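Local coordinates for trehalose monomycolate transport factor A (Mycolicibacterium smegmatis MC2 155, PDB 6T84), which is required for MmpL3-dependent transport of trehalose monomycolate to the cell wall, and for growth and cell elongation, at residues I64-E69 / M153-N158; R8-R13 / A160-G165. All blocks are in the same frame, centred on the assembly; numbering follows the deposited sequence.

Contact 1: residues I64-E69 / M153-N158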
# COMPACT_ATOMS: atom_id res chain seq x y z
N ILE A 64 7.99 4.37 -4.13
CA ILE A 64 7.32 5.35 -3.27
C ILE A 64 7.08 6.57 -4.12
O ILE A 64 7.99 7.04 -4.80
CB ILE A 64 8.21 5.69 -2.06
CG1 ILE A 64 8.59 4.39 -1.31
CG2 ILE A 64 7.44 6.67 -1.12
CD1 ILE A 64 9.99 3.89 -1.59
N PHE A 65 5.85 7.09 -4.09
CA PHE A 65 5.55 8.20 -5.00
C PHE A 65 4.33 8.94 -4.49
O PHE A 65 3.58 8.45 -3.64
CB PHE A 65 5.33 7.71 -6.45
CG PHE A 65 4.33 6.62 -6.55
CD1 PHE A 65 2.96 6.91 -6.69
CD2 PHE A 65 4.73 5.29 -6.45
CE1 PHE A 65 2.00 5.87 -6.72
CE2 PHE A 65 3.78 4.26 -6.52
CZ PHE A 65 2.41 4.55 -6.66
N ASP A 66 4.14 10.16 -5.01
CA ASP A 66 2.97 10.97 -4.68
C ASP A 66 2.02 10.97 -5.86
O ASP A 66 2.44 11.01 -7.02
CB ASP A 66 3.37 12.42 -4.38
CG ASP A 66 4.34 12.54 -3.22
OD1 ASP A 66 4.34 11.65 -2.34
OD2 ASP A 66 5.06 13.55 -3.17
N ILE A 67 0.73 10.91 -5.56
CA ILE A 67 -0.33 11.19 -6.52
C ILE A 67 -0.92 12.51 -6.08
O ILE A 67 -1.60 12.57 -5.05
CB ILE A 67 -1.40 10.08 -6.50
CG1 ILE A 67 -0.72 8.70 -6.65
CG2 ILE A 67 -2.48 10.36 -7.55
CD1 ILE A 67 -1.69 7.52 -6.62
N GLU A 68 -0.67 13.58 -6.83
CA GLU A 68 -0.92 14.94 -6.33
C GLU A 68 -2.26 15.11 -5.61
O GLU A 68 -3.31 14.74 -6.14
CB GLU A 68 -0.85 15.95 -7.46
CG GLU A 68 0.56 16.32 -7.86
CD GLU A 68 0.58 17.07 -9.17
OE1 GLU A 68 0.38 18.30 -9.14
OE2 GLU A 68 0.76 16.43 -10.22
N GLU A 69 -2.19 15.68 -4.41
CA GLU A 69 -3.36 15.97 -3.58
C GLU A 69 -4.25 14.74 -3.35
O GLU A 69 -5.45 14.86 -3.13
CB GLU A 69 -4.17 17.13 -4.15
CG GLU A 69 -3.34 18.39 -4.38
CD GLU A 69 -4.14 19.50 -5.03
OE1 GLU A 69 -5.29 19.25 -5.45
OE2 GLU A 69 -3.61 20.63 -5.14
N MET A 153 -0.86 6.76 2.23
CA MET A 153 -0.89 7.69 3.35
C MET A 153 -1.09 9.11 2.85
O MET A 153 -0.93 9.39 1.65
CB MET A 153 0.43 7.59 4.15
CG MET A 153 1.69 8.06 3.43
SD MET A 153 3.23 7.78 4.35
CE MET A 153 3.47 6.07 3.98
N PRO A 154 -1.39 10.05 3.73
CA PRO A 154 -1.52 11.45 3.29
C PRO A 154 -0.22 11.98 2.66
O PRO A 154 0.89 11.61 3.06
CB PRO A 154 -1.88 12.21 4.57
CG PRO A 154 -2.55 11.14 5.40
CD PRO A 154 -1.76 9.88 5.15
N VAL A 155 -0.37 12.89 1.68
CA VAL A 155 0.81 13.46 1.02
C VAL A 155 1.57 14.36 1.95
O VAL A 155 2.74 14.65 1.72
CB VAL A 155 0.44 14.22 -0.28
CG1 VAL A 155 1.68 14.80 -0.94
CG2 VAL A 155 -0.18 13.31 -1.24
N THR A 156 0.93 14.86 2.98
CA THR A 156 1.59 15.66 3.99
C THR A 156 2.45 14.82 4.94
O THR A 156 3.03 15.37 5.87
CB THR A 156 0.53 16.43 4.78
OG1 THR A 156 -0.55 15.53 5.10
CG2 THR A 156 -0.04 17.57 3.96
N SER A 157 2.53 13.51 4.72
CA SER A 157 3.37 12.70 5.58
C SER A 157 4.82 13.17 5.45
O SER A 157 5.23 13.71 4.43
CB SER A 157 3.26 11.23 5.17
OG SER A 157 1.95 10.74 5.43
N ASN A 158 5.61 12.90 6.48
CA ASN A 158 6.99 13.36 6.56
C ASN A 158 7.93 12.18 6.55
O ASN A 158 7.47 11.03 6.48
CB ASN A 158 7.19 14.23 7.80
CG ASN A 158 6.93 13.50 9.13
OD1 ASN A 158 7.06 12.28 9.24
ND2 ASN A 158 6.54 14.25 10.15

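Contact 2: residues R8-R13 / A160-G165. With SO4 (sulfate ion), chain B.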
# COMPACT_ATOMS: atom_id res chain seq x y z
N ARG A 8 6.07 21.88 2.46
CA ARG A 8 7.20 22.66 1.97
C ARG A 8 8.45 21.78 1.92
O ARG A 8 8.68 20.95 2.80
CB ARG A 8 7.47 23.84 2.90
CG ARG A 8 6.32 24.84 3.02
CD ARG A 8 6.18 25.71 1.77
NE ARG A 8 7.42 26.42 1.46
CZ ARG A 8 7.88 27.48 2.12
NH1 ARG A 8 7.22 27.96 3.19
NH2 ARG A 8 9.02 28.04 1.73
N GLY A 9 9.29 22.01 0.90
CA GLY A 9 10.52 21.24 0.72
C GLY A 9 10.31 19.78 0.44
O GLY A 9 11.22 18.98 0.71
N LEU A 10 9.13 19.41 -0.05
CA LEU A 10 8.79 18.00 -0.21
C LEU A 10 9.77 17.30 -1.12
O LEU A 10 10.21 16.20 -0.80
CB LEU A 10 7.32 17.85 -0.69
CG LEU A 10 6.87 16.45 -1.05
CD1 LEU A 10 7.03 15.55 0.17
CD2 LEU A 10 5.41 16.52 -1.53
N GLY A 11 10.14 17.91 -2.25
CA GLY A 11 11.06 17.27 -3.19
C GLY A 11 12.45 17.09 -2.59
O GLY A 11 13.05 16.02 -2.71
N ARG A 12 12.98 18.13 -1.96
CA ARG A 12 14.28 18.03 -1.34
C ARG A 12 14.29 16.96 -0.27
O ARG A 12 15.24 16.17 -0.17
CB ARG A 12 14.64 19.38 -0.72
CG ARG A 12 15.93 19.40 0.08
CD ARG A 12 16.20 20.79 0.64
NE ARG A 12 16.47 21.76 -0.42
CZ ARG A 12 15.57 22.60 -0.93
NH1 ARG A 12 14.32 22.59 -0.49
NH2 ARG A 12 15.92 23.44 -1.89
N ARG A 13 13.24 16.93 0.56
CA ARG A 13 13.18 15.95 1.65
C ARG A 13 13.04 14.53 1.10
O ARG A 13 13.67 13.61 1.63
CB ARG A 13 12.04 16.30 2.60
CG ARG A 13 12.32 17.55 3.42
CD ARG A 13 11.19 17.98 4.42
NE ARG A 13 9.91 18.41 3.83
CZ ARG A 13 8.79 17.66 3.83
NH1 ARG A 13 8.77 16.41 4.36
NH2 ARG A 13 7.67 18.17 3.31
N ALA A 160 9.77 10.60 8.74
CA ALA A 160 9.54 9.57 9.74
C ALA A 160 8.33 8.72 9.35
O ALA A 160 8.35 7.51 9.52
CB ALA A 160 9.33 10.21 11.14
N GLN A 161 7.29 9.34 8.79
CA GLN A 161 6.13 8.57 8.33
C GLN A 161 6.46 7.72 7.10
O GLN A 161 5.91 6.63 6.96
CB GLN A 161 4.96 9.49 8.05
CG GLN A 161 4.34 9.87 9.42
CD GLN A 161 3.44 11.08 9.35
OE1 GLN A 161 3.74 12.04 8.66
NE2 GLN A 161 2.34 11.04 10.11
N TRP A 162 7.36 8.19 6.22
CA TRP A 162 7.78 7.34 5.10
C TRP A 162 8.52 6.13 5.62
O TRP A 162 8.26 5.00 5.17
CB TRP A 162 8.66 8.11 4.10
CG TRP A 162 8.03 9.39 3.60
CD1 TRP A 162 6.69 9.68 3.54
CD2 TRP A 162 8.73 10.56 3.15
NE1 TRP A 162 6.52 10.97 3.07
CE2 TRP A 162 7.76 11.54 2.84
CE3 TRP A 162 10.10 10.88 3.00
CZ2 TRP A 162 8.10 12.84 2.40
CZ3 TRP A 162 10.44 12.14 2.52
CH2 TRP A 162 9.44 13.11 2.23
N ASP A 163 9.42 6.31 6.61
CA ASP A 163 10.10 5.15 7.20
C ASP A 163 9.09 4.21 7.88
O ASP A 163 9.19 2.99 7.73
CB ASP A 163 11.13 5.62 8.20
CG ASP A 163 12.44 6.01 7.56
OD1 ASP A 163 12.66 5.65 6.37
OD2 ASP A 163 13.28 6.62 8.25
N GLU A 164 8.12 4.75 8.63
CA GLU A 164 7.16 3.86 9.24
C GLU A 164 6.31 3.17 8.17
O GLU A 164 5.92 2.02 8.32
CB GLU A 164 6.28 4.67 10.19
CG GLU A 164 5.25 3.83 10.99
CD GLU A 164 5.84 2.64 11.79
OE1 GLU A 164 7.03 2.63 12.17
OE2 GLU A 164 5.07 1.69 12.03
N GLY A 165 6.09 3.84 7.04
CA GLY A 165 5.33 3.22 5.96
C GLY A 165 6.05 2.05 5.34
O GLY A 165 5.43 1.04 4.97
S SO4 B . 11.67 21.55 -3.08
O1 SO4 B . 11.74 20.74 -1.87
O2 SO4 B . 11.71 20.79 -4.34
O3 SO4 B . 10.50 22.43 -3.05
O4 SO4 B . 12.80 22.47 -2.93

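Contact 1: residues I64-E69 / M153-N158
A type I beta turn, Pro154 to Ser157, carries strand 148-153 of the large antiparallel sheet toward helix 159-175, and its Val155 rests against Asp66 near the end of strand 60-67. Strand 71-77 lies between these two strands in the sheet, so the turn reaches past it to a strand two places away. The nearest backbone pair, Asp66 CA and Val155 CA, is 6.6 Å apart, and the contact is carried by the Val155 side chain, which meets one side chain and two backbone atoms. With CG1 anti to the backbone N (chi1 -180°), Val155 divides its branches: CG1 lies 4.2 Å from Asp66 CG, and CG2 lies 4.1 Å from Ile67 O. Val155 CG2 also comes to 4.4 Å from Glu69 N, beyond the strand end. The carboxylate of buried Asp66 meets the valine only through van der Waals contact; its oxygens are satisfied by Thr72 and Asn51 and by a salt bridge to Arg14, which probably favours the charged form. The turn itself is closed by its backbone, Ser157 N donating to Pro154 O at 3.0 Å.

Contact 2: residues R8-R13 / A160-G165
Arg8 O, just before helix 10-21, is gripped side-on by the guanidinium group of Arg13, whose NH1 approaches Trp162 of helix 159-175; this is helix-to-helix packing carried on one side by a single large side chain, the indole. Arg13 NE and Arg13 NH2 each donate to Arg8 O at 3.0 Å. The NE bond lies in the carbonyl plane and the NH2 bond rises 46° out of it, a fork that fixes the rotation of the guanidinium. A bend at chi3 of Arg13 turns the group back toward the start of its own helix. Across the contact, Arg13 NH1 stands 4.0 Å from Trp162 CH2; the two side chains cross at about a right angle, yet guanidinium and ring planes are only 17° apart. The indole points the far edge of its six-membered ring at helix 10-21: Trp162 CZ3 is 3.7 Å from Arg13 O, and Trp162 CZ2 is 3.7 Å from Leu10 CD1, both partners close to the ring plane. Arg14 (cation-pi) and Trp17 (edge-to-face), both of helix 10-21, add to the setting of the indole. Gly9 is the N-cap of that helix, and its first turn also holds a sulfate, probably from the crystallisation liquor, where the partial positive charge of the helix N-terminus would favour an anion. Arg12 N donates to sulfate O1 at 2.9 Å along a nearly straight line, 172° at the hydrogen.

How the contacts relate
The centres of the two contacts are about 9 Å apart, both to one side of the chain's middle, and the segments of contact 1 fall between those of contact 2 in the sequence. Helix 10-21 comes first, then strand 60-67, then the turn that leads within a few residues into helix 159-175, so segments 153-158 and 160-165 nearly run together. The contacts touch directly: Ser157 O packs on Trp162 NE1 at 3.3 Å, and Asp66 OD2 on Leu10 CD2 at 3.4 Å. Arg14 serves both, as salt-bridge partner of Asp66 and cation-pi partner of Trp162. Together they join the first and last helices of this probably cytoplasmic part to one region of the nine-stranded sheet.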